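Local coordinates for protein ubiquitin (Sulfolobus solfataricus, PDB 4WWM) that is probably a ubiquitin-related modifier of the Urm1 type, conjugated to other proteins and linked to the proteasome pathway and possibly to tRNA processing, at residues A[2-8]-A[72-78]. Residue numbers count along the deposited sequence, not the author numbering.
With SO4 (sulfate ion), chain C.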
ATOM      1  N   PRO A   2       2.315   9.392  -5.418  1.00 23.22           N
ATOM      2  CA  PRO A   2       3.271   8.667  -4.575  1.00 23.41           C
ATOM      3  C   PRO A   2       3.779   7.369  -5.194  1.00 21.87           C
ATOM      4  O   PRO A   2       3.173   6.811  -6.111  1.00 20.06           O
ATOM      5  CB  PRO A   2       2.472   8.380  -3.295  1.00 21.87           C
ATOM      6  CG  PRO A   2       1.054   8.711  -3.609  1.00 25.47           C
ATOM      7  CD  PRO A   2       1.095   9.746  -4.678  1.00 24.89           C
ATOM      8  N   LYS A   3       4.908   6.908  -4.671  1.00 14.46           N
ATOM      9  CA  LYS A   3       5.549   5.685  -5.126  1.00 15.93           C
ATOM     10  C   LYS A   3       5.209   4.544  -4.174  1.00 16.55           C
ATOM     11  O   LYS A   3       5.367   4.681  -2.958  1.00 14.97           O
ATOM     12  CB  LYS A   3       7.062   5.883  -5.212  1.00 17.85           C
ATOM     13  CG  LYS A   3       7.833   4.701  -5.776  1.00 22.68           C
ATOM     14  CD  LYS A   3       9.326   4.995  -5.811  1.00 37.12           C
ATOM     15  CE  LYS A   3      10.124   3.821  -6.341  1.00 51.07           C
ATOM     16  NZ  LYS A   3      11.584   4.115  -6.328  1.00 61.34           N
ATOM     17  N   VAL A   4       4.729   3.436  -4.733  1.00 12.78           N
ATOM     18  CA  VAL A   4       4.425   2.236  -3.959  1.00 12.20           C
ATOM     19  C   VAL A   4       5.489   1.172  -4.202  1.00 12.44           C
ATOM     20  O   VAL A   4       5.789   0.838  -5.351  1.00 12.82           O
ATOM     21  CB  VAL A   4       3.040   1.665  -4.321  1.00 11.17           C
ATOM     22  CG1 VAL A   4       2.752   0.385  -3.537  1.00 11.00           C
ATOM     23  CG2 VAL A   4       1.958   2.693  -4.053  1.00 11.17           C
ATOM     24  N   ILE A   5       6.061   0.656  -3.119  1.00 11.91           N
ATOM     25  CA  ILE A   5       7.041  -0.421  -3.192  1.00 12.16           C
ATOM     26  C   ILE A   5       6.506  -1.668  -2.492  1.00 11.38           C
ATOM     27  O   ILE A   5       6.120  -1.615  -1.325  1.00 11.83           O
ATOM     28  CB  ILE A   5       8.384  -0.011  -2.556  1.00 14.75           C
ATOM     29  CG1 ILE A   5       8.933   1.245  -3.245  1.00 15.40           C
ATOM     30  CG2 ILE A   5       9.385  -1.159  -2.649  1.00 16.33           C
ATOM     31  CD1 ILE A   5      10.264   1.747  -2.685  1.00 18.06           C
ATOM     32  N   LEU A   6       6.490  -2.789  -3.209  1.00 14.17           N
ATOM     33  CA  LEU A   6       6.050  -4.058  -2.642  1.00 12.14           C
ATOM     34  C   LEU A   6       7.248  -4.826  -2.105  1.00 14.70           C
ATOM     35  O   LEU A   6       8.339  -4.760  -2.672  1.00 15.83           O
ATOM     36  CB  LEU A   6       5.307  -4.893  -3.691  1.00 14.38           C
ATOM     37  CG  LEU A   6       4.058  -4.259  -4.309  1.00 13.20           C
ATOM     38  CD1 LEU A   6       3.473  -5.180  -5.361  1.00 13.42           C
ATOM     39  CD2 LEU A   6       3.013  -3.945  -3.259  1.00 12.12           C
ATOM     40  N   LYS A   7       7.038  -5.546  -1.006  1.00 15.10           N
ATOM     41  CA  LYS A   7       8.088  -6.350  -0.386  1.00 15.90           C
ATOM     42  C   LYS A   7       7.643  -7.800  -0.228  1.00 18.10           C
ATOM     43  O   LYS A   7       6.447  -8.096  -0.195  1.00 18.85           O
ATOM     44  CB  LYS A   7       8.470  -5.780   0.983  1.00 21.48           C
ATOM     45  CG  LYS A   7       9.124  -4.408   0.941  1.00 25.27           C
ATOM     46  CD  LYS A   7      10.534  -4.476   0.385  1.00 33.09           C
ATOM     47  CE  LYS A   7      11.124  -3.089   0.203  1.00 39.08           C
ATOM     48  NZ  LYS A   7      12.401  -3.126  -0.561  1.00 41.01           N
ATOM     49  N   GLY A   8       8.618  -8.698  -0.122  1.00 27.57           N
ATOM     50  CA  GLY A   8       8.343 -10.096   0.141  1.00 29.66           C
ATOM     51  C   GLY A   8       7.514 -10.759  -0.947  1.00 23.11           C
ATOM     52  O   GLY A   8       7.644 -10.417  -2.123  1.00 23.50           O
ATOM     53  N   ASP A  72       5.996  10.973  -1.757  1.00 21.27           N
ATOM     54  CA  ASP A  72       5.970  10.009  -0.658  1.00 18.89           C
ATOM     55  C   ASP A  72       6.262   8.598  -1.158  1.00 21.11           C
ATOM     56  O   ASP A  72       5.884   8.232  -2.269  1.00 20.58           O
ATOM     57  CB  ASP A  72       4.617  10.025   0.058  1.00 18.06           C
ATOM     58  CG  ASP A  72       4.444  11.227   0.971  1.00 20.30           C
ATOM     59  OD1 ASP A  72       5.457  11.852   1.355  1.00 21.02           O
ATOM     60  OD2 ASP A  72       3.284  11.538   1.317  1.00 21.26           O
ATOM     61  N   ILE A  73       6.934   7.817  -0.319  1.00 16.47           N
ATOM     62  CA  ILE A  73       7.240   6.428  -0.625  1.00 15.78           C
ATOM     63  C   ILE A  73       6.429   5.514   0.283  1.00 16.80           C
ATOM     64  O   ILE A  73       6.581   5.543   1.506  1.00 18.59           O
ATOM     65  CB  ILE A  73       8.740   6.129  -0.461  1.00 18.05           C
ATOM     66  CG1 ILE A  73       9.559   7.033  -1.390  1.00 21.00           C
ATOM     67  CG2 ILE A  73       9.020   4.657  -0.756  1.00 21.01           C
ATOM     68  CD1 ILE A  73      11.058   6.932  -1.193  1.00 25.04           C
ATOM     69  N   ILE A  74       5.570   4.709  -0.332  1.00 16.04           N
ATOM     70  CA  ILE A  74       4.700   3.790   0.390  1.00 14.12           C
ATOM     71  C   ILE A  74       5.201   2.357   0.243  1.00 16.44           C
ATOM     72  O   ILE A  74       5.197   1.809  -0.854  1.00 17.75           O
ATOM     73  CB  ILE A  74       3.249   3.878  -0.125  1.00 12.04           C
ATOM     74  CG1 ILE A  74       2.726   5.311   0.017  1.00 14.09           C
ATOM     75  CG2 ILE A  74       2.359   2.903   0.635  1.00 12.48           C
ATOM     76  CD1 ILE A  74       1.412   5.561  -0.694  1.00 17.22           C
ATOM     77  N   GLU A  75       5.622   1.751   1.348  1.00 15.33           N
ATOM     78  CA  GLU A  75       6.091   0.368   1.326  1.00 14.68           C
ATOM     79  C   GLU A  75       5.022  -0.549   1.893  1.00 16.79           C
ATOM     80  O   GLU A  75       4.544  -0.333   3.005  1.00 16.59           O
ATOM     81  CB  GLU A  75       7.385   0.211   2.128  1.00 22.16           C
ATOM     82  CG  GLU A  75       8.559   1.003   1.590  1.00 34.29           C
ATOM     83  CD  GLU A  75       9.786   0.872   2.466  1.00 44.16           C
ATOM     84  OE1 GLU A  75      10.241  -0.269   2.682  1.00 31.21           O
ATOM     85  OE2 GLU A  75      10.289   1.909   2.947  1.00 54.78           O
ATOM     86  N   ILE A  76       4.646  -1.568   1.124  1.00 14.46           N
ATOM     87  CA  ILE A  76       3.677  -2.556   1.581  1.00 12.78           C
ATOM     88  C   ILE A  76       4.425  -3.848   1.890  1.00 17.28           C
ATOM     89  O   ILE A  76       5.007  -4.475   1.002  1.00 18.88           O
ATOM     90  CB  ILE A  76       2.568  -2.794   0.542  1.00 11.91           C
ATOM     91  CG1 ILE A  76       1.956  -1.455   0.119  1.00 10.17           C
ATOM     92  CG2 ILE A  76       1.489  -3.702   1.123  1.00 16.47           C
ATOM     93  CD1 ILE A  76       0.946  -1.562  -0.995  1.00 13.25           C
ATOM     94  N   ILE A  77       4.408  -4.226   3.165  1.00 16.82           N
ATOM     95  CA  ILE A  77       5.258  -5.290   3.683  1.00 20.40           C
ATOM     96  C   ILE A  77       4.440  -6.401   4.336  1.00 21.06           C
ATOM     97  O   ILE A  77       3.719  -6.154   5.305  1.00 26.21           O
ATOM     98  CB  ILE A  77       6.252  -4.741   4.728  1.00 19.30           C
ATOM     99  CG1 ILE A  77       7.040  -3.566   4.142  1.00 18.55           C
ATOM    100  CG2 ILE A  77       7.195  -5.845   5.200  1.00 22.23           C
ATOM    101  CD1 ILE A  77       7.894  -2.827   5.151  1.00 19.59           C
ATOM    102  N   PRO A  78       4.554  -7.637   3.819  1.00 26.19           N
ATOM    103  CA  PRO A  78       3.889  -8.748   4.504  1.00 34.06           C
ATOM    104  C   PRO A  78       4.725  -9.295   5.664  1.00 32.29           C
ATOM    105  O   PRO A  78       5.952  -9.320   5.567  1.00 33.82           O
ATOM    106  CB  PRO A  78       3.730  -9.789   3.399  1.00 36.51           C
ATOM    107  CG  PRO A  78       4.893  -9.553   2.510  1.00 34.32           C
ATOM    108  CD  PRO A  78       5.174  -8.071   2.552  1.00 27.15           C
TER
HETATM  109  S   SO4 C 101      12.168   6.082  -9.944  1.00 83.61           S
HETATM  110  O1  SO4 C 101      12.676   7.145  -9.082  1.00103.20           O
HETATM  111  O2  SO4 C 101      11.443   5.109  -9.133  1.00111.53           O
HETATM  112  O3  SO4 C 101      13.285   5.424 -10.614  1.00 57.86           O
HETATM  113  O4  SO4 C 101      11.269   6.654 -10.943  1.00107.23           O
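Parallel strands share hydrogen bonds by letting alternate residues of one strand bridge two residues of the other, and strands 3-6 and 73-78 follow this rule closely. Lys3 N donates to Asp72 O (2.9 Å) while Lys3 O accepts from Ile74 N (2.6 Å). Ile5 repeats the step, its N bonded to Ile74 O (2.7 Å) and its O to Ile76 N (2.9 Å). The ladder ends at Lys7 N to Ile76 O (3.1 Å), where the angle at hydrogen drops to 140°. Backbone groups facing outward are served by the flanking strands: Val4 pairs with Ile19, Glu75 with Leu54.

Val4, Leu6, Ile74 and Ile76 form a buried apolar face, with Val4 CG1 3.7 Å from Ile76 CD1, while helix 10-14 touches Leu6 and Ile76. The other face is mixed and partly exposed: Ile5 CD1 packs 3.7 Å from Ile73 CG2, beside Glu75 and Lys3, whose NZ bonds a sulfate O2 (3.0 Å), probably from crystallisation, and forms a salt bridge with Glu18. At the start of segment 72-78, the Asp72 carboxylate accepts from Asn69 N and Asn56 ND2.

This parallel pairing of near-terminal strands at the sheet's centre is a hallmark of the ubiquitin-like beta-grasp fold. Cohesion between them therefore rests on main-chain bonds and apolar packing, with the charges of Lys3 and Asp72 answered outside the pair.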